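Local coordinates for dihydrocoumarin hydrolase, AncDHCH1 (PDB 6C2C), which probably hydrolyses lactones such as dihydrocoumarin at a two-zinc active site and belongs, like methyl-parathion hydrolase, to the metallo-beta-lactamase superfamily, at residues L227-A232 and V240-D245; V233-P238 and K257-A262; A148-W151 and A155-D158; K185-N190 and T210-E215; F19-L24 and E28-S33. One frame throughout, in Å; residues are numbered along the deposited sequence.

Contact 1 of 5, residues L227-A232 and V240-D245; sequences LIHVAA and VTIQFD
Ile242, whose side chain packs on His229, is held through its backbone by Asp245 in two ways. Its carbonyl accepts a hydrogen bond across a type I turn, Asp245 N to Ile242 O at 3.0 Å. Its own amide gives a nearly straight bond to the carboxylate, Ile242 N to Asp245 OD2 at 3.2 Å (169°), reaching the oxygen from above the carboxylate plane. The turn thus sets the branched Ile242 side chain against the imidazole. With CG1 anti to the backbone N (chi1 -165°), the two arms of the isoleucine divide the work: CD1 closes on His229 CB at 3.6 Å, while CG2 lies over one ring face in a CH-pi contact, 4.0 Å from the centroid of the His229 ring. A beta-branched residue suits this place because both arms touch the histidine. Phe244 approaches the imidazole at a slant, on the same side of the ring plane as Ile242 CG2, the rings 44° apart, with Phe244 CD2 3.9 Å from His229 NE2. The His229 ring also meets those of His205 and His273, both zinc ligands, and its side chain comes to about 4 Å from a zinc ion, nearest atoms. Asp245 OD1 is hydrogen-bonded to His205 ND1, making this aspartate a second-shell partner of a metal ligand. Such loops around histidines belong to the two-zinc active site of the metallo-beta-lactamase superfamily.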
# COMPACT_ATOMS: atom_id res chain seq x y z
N LEU A 227 6.64 -4.61 0.81
CA LEU A 227 8.05 -5.00 0.97
C LEU A 227 8.74 -4.19 2.06
O LEU A 227 9.85 -4.54 2.44
CB LEU A 227 8.82 -4.84 -0.34
CG LEU A 227 8.45 -5.72 -1.53
CD1 LEU A 227 9.50 -5.73 -2.65
CD2 LEU A 227 8.03 -7.16 -1.15
N ILE A 228 8.13 -3.12 2.58
CA ILE A 228 8.72 -2.38 3.69
C ILE A 228 7.59 -1.89 4.60
O ILE A 228 6.49 -1.60 4.13
CB ILE A 228 9.61 -1.24 3.16
CG1 ILE A 228 10.30 -0.44 4.30
CG2 ILE A 228 8.79 -0.31 2.32
CD1 ILE A 228 11.71 0.12 3.91
N HIS A 229 7.85 -1.84 5.93
CA HIS A 229 6.90 -1.27 6.86
C HIS A 229 7.44 -0.11 7.65
O HIS A 229 6.65 0.74 8.08
CB HIS A 229 6.39 -2.29 7.89
CG HIS A 229 5.50 -3.33 7.28
ND1 HIS A 229 6.00 -4.36 6.50
CD2 HIS A 229 4.15 -3.47 7.31
CE1 HIS A 229 4.99 -5.10 6.10
NE2 HIS A 229 3.86 -4.62 6.60
N VAL A 230 8.75 -0.07 7.91
CA VAL A 230 9.33 0.89 8.85
C VAL A 230 10.57 1.44 8.16
O VAL A 230 11.67 0.90 8.29
CB VAL A 230 9.66 0.25 10.20
CG1 VAL A 230 10.14 1.36 11.13
CG2 VAL A 230 8.45 -0.45 10.79
N ALA A 231 10.38 2.53 7.38
CA ALA A 231 11.50 3.14 6.67
C ALA A 231 12.70 3.39 7.59
O ALA A 231 13.84 3.13 7.19
CB ALA A 231 11.08 4.48 6.03
N ALA A 232 12.45 3.86 8.81
CA ALA A 232 13.54 4.29 9.70
C ALA A 232 14.40 3.14 10.21
O ALA A 232 15.44 3.41 10.81
CB ALA A 232 12.97 5.06 10.91
N VAL A 240 15.83 -6.73 8.61
CA VAL A 240 14.89 -6.77 9.72
C VAL A 240 13.50 -7.01 9.16
O VAL A 240 13.05 -6.27 8.28
CB VAL A 240 14.91 -5.46 10.53
CG1 VAL A 240 14.00 -5.57 11.75
CG2 VAL A 240 16.35 -5.07 10.93
N THR A 241 12.83 -8.06 9.64
CA THR A 241 11.50 -8.43 9.19
C THR A 241 10.46 -8.04 10.24
O THR A 241 10.75 -7.43 11.29
CB THR A 241 11.51 -9.94 8.86
OG1 THR A 241 11.81 -10.68 10.07
CG2 THR A 241 12.54 -10.26 7.79
N ILE A 242 9.19 -8.37 9.95
CA ILE A 242 8.09 -7.96 10.81
C ILE A 242 7.13 -9.13 11.00
O ILE A 242 7.04 -10.04 10.15
CB ILE A 242 7.39 -6.69 10.22
CG1 ILE A 242 6.48 -5.99 11.23
CG2 ILE A 242 6.60 -7.02 8.89
CD1 ILE A 242 6.19 -4.49 10.75
N GLN A 243 6.42 -9.10 12.13
CA GLN A 243 5.52 -10.21 12.43
C GLN A 243 4.44 -10.37 11.37
O GLN A 243 3.97 -11.50 11.16
CB GLN A 243 4.90 -10.02 13.82
CG GLN A 243 5.88 -10.28 14.98
CD GLN A 243 5.23 -10.10 16.33
OE1 GLN A 243 5.82 -9.52 17.24
NE2 GLN A 243 4.03 -10.62 16.47
N PHE A 244 4.07 -9.27 10.67
CA PHE A 244 3.04 -9.37 9.65
C PHE A 244 3.45 -10.25 8.46
O PHE A 244 2.59 -10.58 7.65
CB PHE A 244 2.68 -7.98 9.10
CG PHE A 244 2.18 -7.01 10.13
CD1 PHE A 244 1.26 -7.40 11.11
CD2 PHE A 244 2.63 -5.68 10.11
CE1 PHE A 244 0.79 -6.49 12.03
CE2 PHE A 244 2.16 -4.77 11.04
CZ PHE A 244 1.22 -5.18 11.97
N ASP A 245 4.72 -10.55 8.28
CA ASP A 245 5.16 -11.38 7.17
C ASP A 245 4.70 -12.82 7.35
O ASP A 245 4.95 -13.40 8.41
CB ASP A 245 6.69 -11.40 7.06
CG ASP A 245 7.28 -10.04 6.69
OD1 ASP A 245 6.68 -9.28 5.90
OD2 ASP A 245 8.40 -9.75 7.17

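Contact 2 of 5, residues V233-P238 and K257-A262; sequences VQFDDP and KAFADA
The rings of Phe235 and Phe259 are inclined by 30° and displaced sidelong, so little of one lies over the other, with centroids 5.2 Å apart. Their closest point is Phe235 CE1 to Phe259 CZ at 3.7 Å. At the edge of the Phe259 ring and in its plane sits the backbone oxygen of Gln234, 3.7 Å from Phe259 CE2, so the slightly positive C-H rim faces a carbonyl. Pro238 also comes to this edge, its CG 4.1 Å from Phe259 CD2, and its rigid ring supplies an apolar surface in the loop that follows the short helix. Phe259 points from helix 248-265 toward the 233-238 segment because CG stands anti to its carbonyl carbon (chi1 -71°). Beyond the two segments, Tyr289 meets Phe259 edge-to-face, Phe291 lies against Phe235 with nearly parallel planes, and Ile282 touches both phenylalanines. The polar end of Gln234 serves the neighbouring loop, OE1 taking the amides of His229 and Val230 while NE2 gives to Val240 O. No hydrogen bond joins 233-238 to 257-262, so this buried helix-to-loop contact depends on aromatic and apolar packing, with one carbonyl accommodated at a ring edge.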
# COMPACT_ATOMS: atom_id res chain seq x y z
N VAL A 233 13.97 1.89 10.00
CA VAL A 233 14.72 0.68 10.33
C VAL A 233 15.17 -0.04 9.08
O VAL A 233 16.35 -0.42 8.93
CB VAL A 233 13.87 -0.27 11.21
CG1 VAL A 233 14.55 -1.65 11.31
CG2 VAL A 233 13.67 0.27 12.64
N GLN A 234 14.25 -0.23 8.13
CA GLN A 234 14.46 -1.22 7.09
C GLN A 234 15.21 -0.72 5.87
O GLN A 234 15.65 -1.55 5.07
CB GLN A 234 13.11 -1.83 6.68
CG GLN A 234 12.53 -2.70 7.78
CD GLN A 234 11.17 -3.17 7.40
OE1 GLN A 234 10.33 -2.35 7.08
NE2 GLN A 234 10.98 -4.48 7.30
N PHE A 235 15.43 0.60 5.70
CA PHE A 235 16.32 1.03 4.64
C PHE A 235 17.78 0.86 5.07
O PHE A 235 18.60 0.38 4.27
CB PHE A 235 16.04 2.50 4.27
CG PHE A 235 14.83 2.71 3.38
CD1 PHE A 235 14.75 2.09 2.15
CD2 PHE A 235 13.83 3.62 3.75
CE1 PHE A 235 13.62 2.33 1.30
CE2 PHE A 235 12.68 3.83 2.87
CZ PHE A 235 12.63 3.20 1.67
N ASP A 236 18.10 1.20 6.33
CA ASP A 236 19.47 1.01 6.80
C ASP A 236 19.79 -0.48 6.92
O ASP A 236 20.93 -0.91 6.69
CB ASP A 236 19.66 1.66 8.16
CG ASP A 236 19.76 3.20 8.10
OD1 ASP A 236 20.10 3.75 7.03
OD2 ASP A 236 19.54 3.83 9.18
N ASP A 237 18.79 -1.27 7.33
CA ASP A 237 18.98 -2.70 7.55
C ASP A 237 17.81 -3.48 6.97
O ASP A 237 16.81 -3.78 7.67
CB ASP A 237 19.15 -2.98 9.04
CG ASP A 237 19.49 -4.43 9.30
OD1 ASP A 237 19.55 -5.22 8.33
OD2 ASP A 237 19.67 -4.76 10.51
N PRO A 238 17.89 -3.81 5.68
CA PRO A 238 16.79 -4.52 5.01
C PRO A 238 16.58 -5.91 5.55
O PRO A 238 15.56 -6.51 5.25
CB PRO A 238 17.22 -4.58 3.56
CG PRO A 238 18.19 -3.50 3.39
CD PRO A 238 18.86 -3.26 4.72
N LYS A 257 16.09 -7.75 -2.85
CA LYS A 257 16.13 -7.80 -4.31
C LYS A 257 15.55 -6.51 -4.90
O LYS A 257 16.11 -5.92 -5.83
CB LYS A 257 15.32 -9.02 -4.76
CG LYS A 257 15.34 -9.19 -6.20
CD LYS A 257 14.72 -10.51 -6.65
CE LYS A 257 15.02 -10.72 -8.14
NZ LYS A 257 15.06 -9.41 -8.95
N ALA A 258 14.40 -6.08 -4.37
CA ALA A 258 13.74 -4.88 -4.88
C ALA A 258 14.58 -3.63 -4.65
O ALA A 258 14.65 -2.76 -5.53
CB ALA A 258 12.36 -4.72 -4.20
N PHE A 259 15.17 -3.49 -3.47
CA PHE A 259 16.02 -2.32 -3.20
C PHE A 259 17.25 -2.33 -4.09
O PHE A 259 17.61 -1.31 -4.68
CB PHE A 259 16.44 -2.28 -1.72
CG PHE A 259 15.32 -1.94 -0.73
CD1 PHE A 259 14.03 -1.68 -1.21
CD2 PHE A 259 15.55 -1.96 0.65
CE1 PHE A 259 12.96 -1.36 -0.32
CE2 PHE A 259 14.50 -1.64 1.55
CZ PHE A 259 13.20 -1.35 1.02
N ALA A 260 17.90 -3.49 -4.21
CA ALA A 260 19.05 -3.55 -5.09
C ALA A 260 18.67 -3.23 -6.53
O ALA A 260 19.36 -2.45 -7.21
CB ALA A 260 19.69 -4.93 -5.01
N ASP A 261 17.54 -3.75 -7.01
CA ASP A 261 17.16 -3.49 -8.40
C ASP A 261 16.82 -2.01 -8.60
O ASP A 261 17.14 -1.44 -9.65
CB ASP A 261 15.98 -4.39 -8.81
CG ASP A 261 16.36 -5.90 -8.92
OD1 ASP A 261 17.57 -6.25 -8.95
OD2 ASP A 261 15.43 -6.73 -8.99
N ALA A 262 16.14 -1.39 -7.63
CA ALA A 262 15.78 0.03 -7.78
C ALA A 262 17.00 0.92 -7.70
O ALA A 262 17.05 1.97 -8.37
CB ALA A 262 14.77 0.45 -6.71

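Contact 3 of 5, residues A148-W151 and A155-D158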
# COMPACT_ATOMS: atom_id res chain seq x y z
N ALA A 148 -5.02 -15.60 -3.30
CA ALA A 148 -6.44 -15.90 -3.31
C ALA A 148 -6.72 -17.25 -2.64
O ALA A 148 -7.52 -17.36 -1.81
CB ALA A 148 -6.98 -15.94 -4.73
N ASP A 149 -5.95 -18.24 -3.01
CA ASP A 149 -6.19 -19.54 -2.49
C ASP A 149 -5.80 -19.68 -1.01
O ASP A 149 -6.29 -20.56 -0.36
CB ASP A 149 -5.53 -20.59 -3.37
CG ASP A 149 -6.20 -20.73 -4.72
OD1 ASP A 149 -7.24 -20.10 -4.98
OD2 ASP A 149 -5.62 -21.50 -5.49
N PHE A 150 -4.88 -18.85 -0.53
CA PHE A 150 -4.60 -18.86 0.89
C PHE A 150 -5.64 -18.10 1.71
O PHE A 150 -6.27 -18.67 2.60
CB PHE A 150 -3.21 -18.27 1.16
CG PHE A 150 -2.83 -18.32 2.61
CD1 PHE A 150 -2.65 -19.57 3.22
CD2 PHE A 150 -2.77 -17.17 3.37
CE1 PHE A 150 -2.35 -19.66 4.60
CE2 PHE A 150 -2.44 -17.25 4.78
CZ PHE A 150 -2.26 -18.50 5.36
N TRP A 151 -5.86 -16.82 1.42
CA TRP A 151 -6.71 -16.01 2.27
C TRP A 151 -8.20 -16.27 2.08
O TRP A 151 -8.97 -15.95 2.98
CB TRP A 151 -6.45 -14.54 2.00
CG TRP A 151 -5.01 -14.15 2.28
CD1 TRP A 151 -4.05 -13.93 1.35
CD2 TRP A 151 -4.38 -14.03 3.57
NE1 TRP A 151 -2.83 -13.63 1.98
CE2 TRP A 151 -3.03 -13.65 3.34
CE3 TRP A 151 -4.85 -14.11 4.91
CZ2 TRP A 151 -2.11 -13.45 4.38
CZ3 TRP A 151 -3.96 -13.87 5.94
CH2 TRP A 151 -2.60 -13.53 5.68
N ALA A 155 -10.68 -23.40 5.14
CA ALA A 155 -9.82 -24.22 5.99
C ALA A 155 -8.74 -23.38 6.65
O ALA A 155 -8.42 -23.59 7.82
CB ALA A 155 -9.15 -25.34 5.17
N ASN A 156 -8.17 -22.41 5.93
CA ASN A 156 -7.09 -21.63 6.53
C ASN A 156 -7.64 -20.69 7.60
O ASN A 156 -6.98 -20.47 8.61
CB ASN A 156 -6.34 -20.85 5.46
CG ASN A 156 -5.61 -21.76 4.50
OD1 ASN A 156 -5.11 -22.81 4.92
ND2 ASN A 156 -5.54 -21.39 3.22
N LEU A 157 -8.83 -20.11 7.37
CA LEU A 157 -9.48 -19.36 8.45
C LEU A 157 -9.65 -20.26 9.68
O LEU A 157 -9.28 -19.90 10.80
CB LEU A 157 -10.85 -18.82 7.96
CG LEU A 157 -11.89 -18.31 8.95
CD1 LEU A 157 -11.34 -17.25 9.80
CD2 LEU A 157 -13.11 -17.79 8.16
N ASP A 158 -10.14 -21.48 9.46
CA ASP A 158 -10.46 -22.22 10.66
C ASP A 158 -9.19 -22.70 11.38
O ASP A 158 -9.26 -22.83 12.61
CB ASP A 158 -11.42 -23.36 10.34
CG ASP A 158 -12.87 -22.90 10.24
OD1 ASP A 158 -13.34 -21.98 10.98
OD2 ASP A 158 -13.58 -23.50 9.40
O HOH W 1 -3.53 -22.23 0.63
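Asn156 reaches from helix 154-159 to Phe150 near the end of helix 145-151, and each step outward along it meets the same residue. Its CB, pointing toward the other helix, lies 3.6 Å from Phe150 O. CG, placed beside the backbone N by a chi1 of -66°, comes to 3.9 Å from Phe150 CE1. At the tip, ND2 gives a hydrogen bond to Phe150 O at 2.9 Å, with an N-H...O angle of 162°. The carbonyl oxygen is used on a lone pair and in its own plane, and it lies close to the amide plane of Asn156, so both flat groups favour the bond. The same nitrogen is 3.4 Å from Phe150 CD1, the amide crossing the ring obliquely with their planes 35° apart. A water forms a weak bridge between Asn156 ND2 and Asp149 O, the latter also accepting Ser153 OG. Phe150 is not loose: its CD2 sits over the centre of the Trp151 ring, and Phe168 of helix 162-180 meets it edge-to-face. Asparagine suits this place because its short side chain ends in an N-H donor on a flat amide that can lie against a ring. Chemically, then, one directional bond to a carbonyl in the last turn of the helix ties two short helices together at the surface; the Phe150 ring, against the same nitrogen, may shield it in part, and the water link is weak.

Contact 4 of 5, residues K185-N190 and T210-E215; sequences KPFSGN and TTYVVE
Thr210 opens strand 210-216 by meeting the ring of Phe187 from the opposite direction, turning both of its branches to the end of the ring. Its OG1 stands at the edge, near the ring plane, 3.7 Å from Phe187 CE1, and its CG2 lies 3.8 Å from Phe187 CZ. The hydroxyl hydrogen-bonds to Gly208 O, so threonine answers two demands: a hydrogen bond to a carbonyl just before the strand and a methyl for the ring. Two residues on, Tyr212 comes in obliquely. Its hydroxyl lies in the plane of the Phe187 ring at its edge, with Tyr212 OH 3.2 Å from Phe187 CZ. There the C-H rim faces an oxygen, a weakly favourable arrangement, and the hydroxyl is hydrogen-bonded to Ile117 O. The tyrosine ring adds apolar contact, its CE1 4.0 Å from Phe187 CZ, and also meets the ring of Tyr116. Phe187 reaches these groups because its CG lies between its backbone N and carbonyl carbon (chi1 54°), which directs the ring at the strand. Phenylalanine fits, being long enough to reach the strand and needing no polar partner in a buried place. The backbone of Phe187 is hydrogen-bonded to Ala143, just past strand 140-142 of one sheet, and to Gln145 at the start of the next helix, while Thr210 and Tyr212 belong to the other sheet. The contact therefore packs between the two sheets of the alpha-beta/beta-alpha sandwich characteristic of the metallo-beta-lactamase fold.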
# COMPACT_ATOMS: atom_id res chain seq x y z
N LYS A 185 -10.29 -11.97 -11.23
CA LYS A 185 -9.52 -12.63 -12.28
C LYS A 185 -8.08 -12.84 -11.77
O LYS A 185 -7.25 -11.91 -11.83
CB LYS A 185 -9.57 -11.77 -13.55
CG LYS A 185 -8.89 -12.49 -14.74
CD LYS A 185 -9.00 -11.61 -16.02
CE LYS A 185 -8.25 -12.20 -17.18
NZ LYS A 185 -8.56 -11.33 -18.40
N PRO A 186 -7.73 -14.02 -11.28
CA PRO A 186 -6.38 -14.21 -10.71
C PRO A 186 -5.37 -14.25 -11.83
O PRO A 186 -5.67 -14.36 -13.03
CB PRO A 186 -6.43 -15.58 -10.00
CG PRO A 186 -7.57 -16.31 -10.75
CD PRO A 186 -8.57 -15.22 -11.15
N PHE A 187 -4.13 -14.10 -11.43
CA PHE A 187 -2.98 -14.41 -12.28
C PHE A 187 -2.02 -15.24 -11.47
O PHE A 187 -2.16 -15.39 -10.23
CB PHE A 187 -2.32 -13.10 -12.82
CG PHE A 187 -1.95 -12.13 -11.71
CD1 PHE A 187 -0.75 -12.34 -11.00
CD2 PHE A 187 -2.78 -11.06 -11.36
CE1 PHE A 187 -0.36 -11.51 -9.88
CE2 PHE A 187 -2.36 -10.20 -10.29
CZ PHE A 187 -1.20 -10.41 -9.58
N SER A 188 -1.04 -15.83 -12.15
CA SER A 188 -0.05 -16.68 -11.51
C SER A 188 1.33 -16.12 -11.79
O SER A 188 1.85 -16.24 -12.89
CB SER A 188 -0.16 -18.14 -12.00
OG SER A 188 -1.30 -18.73 -11.47
N GLY A 189 1.93 -15.50 -10.77
CA GLY A 189 3.27 -14.96 -10.89
C GLY A 189 3.36 -13.87 -11.97
O GLY A 189 2.39 -13.15 -12.27
N ASN A 190 4.54 -13.78 -12.59
CA ASN A 190 4.83 -12.65 -13.50
C ASN A 190 3.85 -12.64 -14.66
O ASN A 190 3.79 -13.61 -15.42
CB ASN A 190 6.25 -12.75 -14.07
CG ASN A 190 7.32 -12.71 -13.02
OD1 ASN A 190 7.13 -12.15 -11.95
ND2 ASN A 190 8.51 -13.28 -13.37
N THR A 210 2.57 -9.39 -4.51
CA THR A 210 2.88 -9.04 -5.88
C THR A 210 3.23 -7.54 -5.93
O THR A 210 2.54 -6.71 -5.30
CB THR A 210 1.69 -9.36 -6.82
OG1 THR A 210 1.42 -10.78 -6.73
CG2 THR A 210 2.04 -8.98 -8.30
N THR A 211 4.27 -7.26 -6.70
CA THR A 211 4.72 -5.93 -7.07
C THR A 211 4.13 -5.58 -8.42
O THR A 211 4.01 -6.43 -9.29
CB THR A 211 6.24 -5.98 -7.16
OG1 THR A 211 6.76 -6.16 -5.83
CG2 THR A 211 6.85 -4.73 -7.83
N TYR A 212 3.78 -4.31 -8.60
CA TYR A 212 3.22 -3.92 -9.90
C TYR A 212 4.15 -2.91 -10.54
O TYR A 212 4.48 -1.86 -9.94
CB TYR A 212 1.78 -3.37 -9.82
CG TYR A 212 0.85 -4.45 -9.32
CD1 TYR A 212 0.43 -5.47 -10.20
CD2 TYR A 212 0.46 -4.50 -8.00
CE1 TYR A 212 -0.37 -6.50 -9.79
CE2 TYR A 212 -0.38 -5.57 -7.55
CZ TYR A 212 -0.73 -6.58 -8.46
OH TYR A 212 -1.57 -7.64 -8.08
N VAL A 213 4.54 -3.21 -11.77
CA VAL A 213 5.55 -2.42 -12.48
C VAL A 213 4.83 -1.58 -13.53
O VAL A 213 4.17 -2.14 -14.42
CB VAL A 213 6.59 -3.31 -13.14
CG1 VAL A 213 7.58 -2.46 -13.94
CG2 VAL A 213 7.22 -4.23 -12.07
N VAL A 214 4.89 -0.25 -13.40
CA VAL A 214 4.17 0.68 -14.27
C VAL A 214 5.18 1.39 -15.14
O VAL A 214 6.15 1.92 -14.61
CB VAL A 214 3.42 1.72 -13.43
CG1 VAL A 214 2.62 2.65 -14.34
CG2 VAL A 214 2.51 0.97 -12.41
N GLU A 215 5.02 1.36 -16.46
CA GLU A 215 6.03 1.99 -17.31
C GLU A 215 5.37 2.70 -18.48
O GLU A 215 4.48 2.15 -19.14
CB GLU A 215 7.06 0.98 -17.84
CG GLU A 215 8.16 1.68 -18.57
CD GLU A 215 9.42 0.85 -18.68
OE1 GLU A 215 9.45 -0.31 -18.23
OE2 GLU A 215 10.41 1.38 -19.21

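Contact 5 of 5, residues F19-L24 and E28-S33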
# COMPACT_ATOMS: atom_id res chain seq x y z
N PHE A 19 -4.30 13.16 -1.52
CA PHE A 19 -3.92 12.63 -2.84
C PHE A 19 -2.73 13.44 -3.33
O PHE A 19 -2.53 14.60 -2.90
CB PHE A 19 -5.07 12.61 -3.86
CG PHE A 19 -5.54 13.97 -4.36
CD1 PHE A 19 -6.51 14.66 -3.64
CD2 PHE A 19 -5.03 14.52 -5.54
CE1 PHE A 19 -6.98 15.90 -4.10
CE2 PHE A 19 -5.50 15.74 -6.01
CZ PHE A 19 -6.47 16.40 -5.29
N TYR A 20 -1.93 12.82 -4.19
CA TYR A 20 -0.76 13.49 -4.75
C TYR A 20 -0.63 13.07 -6.20
O TYR A 20 -0.52 11.88 -6.50
CB TYR A 20 0.52 13.14 -3.95
CG TYR A 20 1.68 13.86 -4.54
CD1 TYR A 20 1.80 15.23 -4.39
CD2 TYR A 20 2.61 13.19 -5.32
CE1 TYR A 20 2.82 15.93 -5.00
CE2 TYR A 20 3.67 13.86 -5.94
CZ TYR A 20 3.76 15.24 -5.80
OH TYR A 20 4.81 15.90 -6.41
N ARG A 21 -0.68 14.04 -7.12
CA ARG A 21 -0.60 13.79 -8.56
C ARG A 21 0.84 13.79 -9.04
O ARG A 21 1.62 14.69 -8.71
CB ARG A 21 -1.35 14.91 -9.29
CG ARG A 21 -1.87 14.47 -10.66
CD ARG A 21 -3.19 13.67 -10.46
NE ARG A 21 -4.23 14.66 -10.12
CZ ARG A 21 -5.48 14.34 -9.82
NH1 ARG A 21 -5.88 13.08 -9.81
NH2 ARG A 21 -6.33 15.33 -9.55
N MET A 22 1.17 12.84 -9.93
CA MET A 22 2.51 12.75 -10.50
C MET A 22 2.37 12.22 -11.92
O MET A 22 1.75 11.17 -12.09
CB MET A 22 3.40 11.83 -9.64
CG MET A 22 4.86 11.84 -10.05
SD MET A 22 5.77 10.56 -9.20
CE MET A 22 5.20 9.11 -10.06
N MET A 23 2.96 12.88 -12.91
CA MET A 23 3.00 12.29 -14.24
C MET A 23 4.13 11.30 -14.36
O MET A 23 5.20 11.44 -13.72
CB MET A 23 3.13 13.37 -15.33
CG MET A 23 1.93 14.28 -15.42
SD MET A 23 0.39 13.43 -15.80
CE MET A 23 0.75 12.63 -17.37
N LEU A 24 3.86 10.23 -15.13
CA LEU A 24 4.84 9.16 -15.39
C LEU A 24 4.75 8.89 -16.89
O LEU A 24 3.90 8.11 -17.35
CB LEU A 24 4.51 7.92 -14.54
CG LEU A 24 5.57 6.83 -14.74
CD1 LEU A 24 6.75 7.04 -13.76
CD2 LEU A 24 4.99 5.43 -14.45
N GLU A 28 -0.92 9.26 -15.88
CA GLU A 28 -1.15 10.06 -14.68
C GLU A 28 -1.24 9.13 -13.46
O GLU A 28 -2.09 8.24 -13.42
CB GLU A 28 -2.46 10.80 -14.80
CG GLU A 28 -2.80 11.63 -13.54
CD GLU A 28 -4.32 11.81 -13.49
OE1 GLU A 28 -5.05 10.82 -13.40
OE2 GLU A 28 -4.80 12.94 -13.60
N VAL A 29 -0.34 9.32 -12.50
CA VAL A 29 -0.35 8.57 -11.23
C VAL A 29 -0.97 9.48 -10.17
O VAL A 29 -0.65 10.69 -10.11
CB VAL A 29 1.07 8.15 -10.83
CG1 VAL A 29 1.00 7.45 -9.45
CG2 VAL A 29 1.64 7.24 -11.87
N THR A 30 -1.89 8.94 -9.38
CA THR A 30 -2.41 9.65 -8.20
C THR A 30 -2.16 8.74 -6.99
O THR A 30 -2.83 7.71 -6.85
CB THR A 30 -3.90 10.02 -8.32
OG1 THR A 30 -4.18 10.65 -9.58
CG2 THR A 30 -4.31 10.94 -7.14
N ALA A 31 -1.21 9.11 -6.12
CA ALA A 31 -1.12 8.45 -4.81
C ALA A 31 -2.36 8.81 -4.01
O ALA A 31 -2.76 9.99 -3.96
CB ALA A 31 0.14 8.93 -4.07
N LEU A 32 -2.98 7.82 -3.39
CA LEU A 32 -4.15 8.01 -2.58
C LEU A 32 -3.86 7.58 -1.16
O LEU A 32 -3.39 6.47 -0.92
CB LEU A 32 -5.33 7.21 -3.16
CG LEU A 32 -5.80 7.62 -4.57
CD1 LEU A 32 -6.80 6.59 -5.08
CD2 LEU A 32 -6.49 8.98 -4.51
N SER A 33 -4.18 8.43 -0.20
CA SER A 33 -4.01 8.05 1.19
C SER A 33 -5.27 7.40 1.74
O SER A 33 -6.39 7.92 1.55
CB SER A 33 -3.70 9.31 2.00
OG SER A 33 -3.65 9.02 3.39
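Tyr20 and Ala31 form a hydrogen-bonded pair in an antiparallel beta hairpin whose first strand, 19-24, lies at the edge of a mixed sheet. The backbone bonds come in two pairs: Tyr20 N to Ala31 O at 3.0 Å with Ala31 N to Tyr20 O, and Met22 N to Val29 O at 2.8 Å with Val29 N to Met22 O. Between them Arg21 and Thr30 stand as a non-hydrogen-bonded pair. Apolar packing follows on the face of Met22 and Val29, where the compact, branched valine suits a crowded interior: Leu24 CB lies 4.0 Å from Val29 CG2, and Leu221 of strand 219-223 touches both. On the other face Phe19 CB meets Leu32 CD2 at 4.0 Å, and Met23 bends back so that its SD rests 4.0 Å from Glu28 CB. The charged pair there meets by charge alone. Glu28 OE2 sits over the guanidinium face, 3.9 Å from Arg21 NE, a long salt bridge with no N-H aimed at it, while Glu28 OE1 is hydrogen-bonded to Tyr107 OH. Arg21 NH1 also serves Ala105 O. Bends at chi2 and chi3 fold the arginine alongside Thr30, whose OG1 accepts from Arg21 NH1 at 3.0 Å, 15° out of the guanidinium plane.

Overall arrangement
From the N terminus, contact 5 comes first, closing the tight connection of a hairpin at the edge of the first sheet. Contact 3 then closes a short connection between two surface helices, and contact 4 spans residues 191-209, joining a loop beside the first sheet to a strand of the second. These three lie in series, and none nests in another. Contacts 1 and 2 cross, their segments alternating along the chain, and both use helix 231-234. They meet at Gln234, whose amide hydrogen-bonds to the backbone of 227-232 and 240-245, while contact 2 carries the link on to helix 248-265. Contacts 4 and 5 touch where Val214 packs on Leu24, bringing the two sheets together.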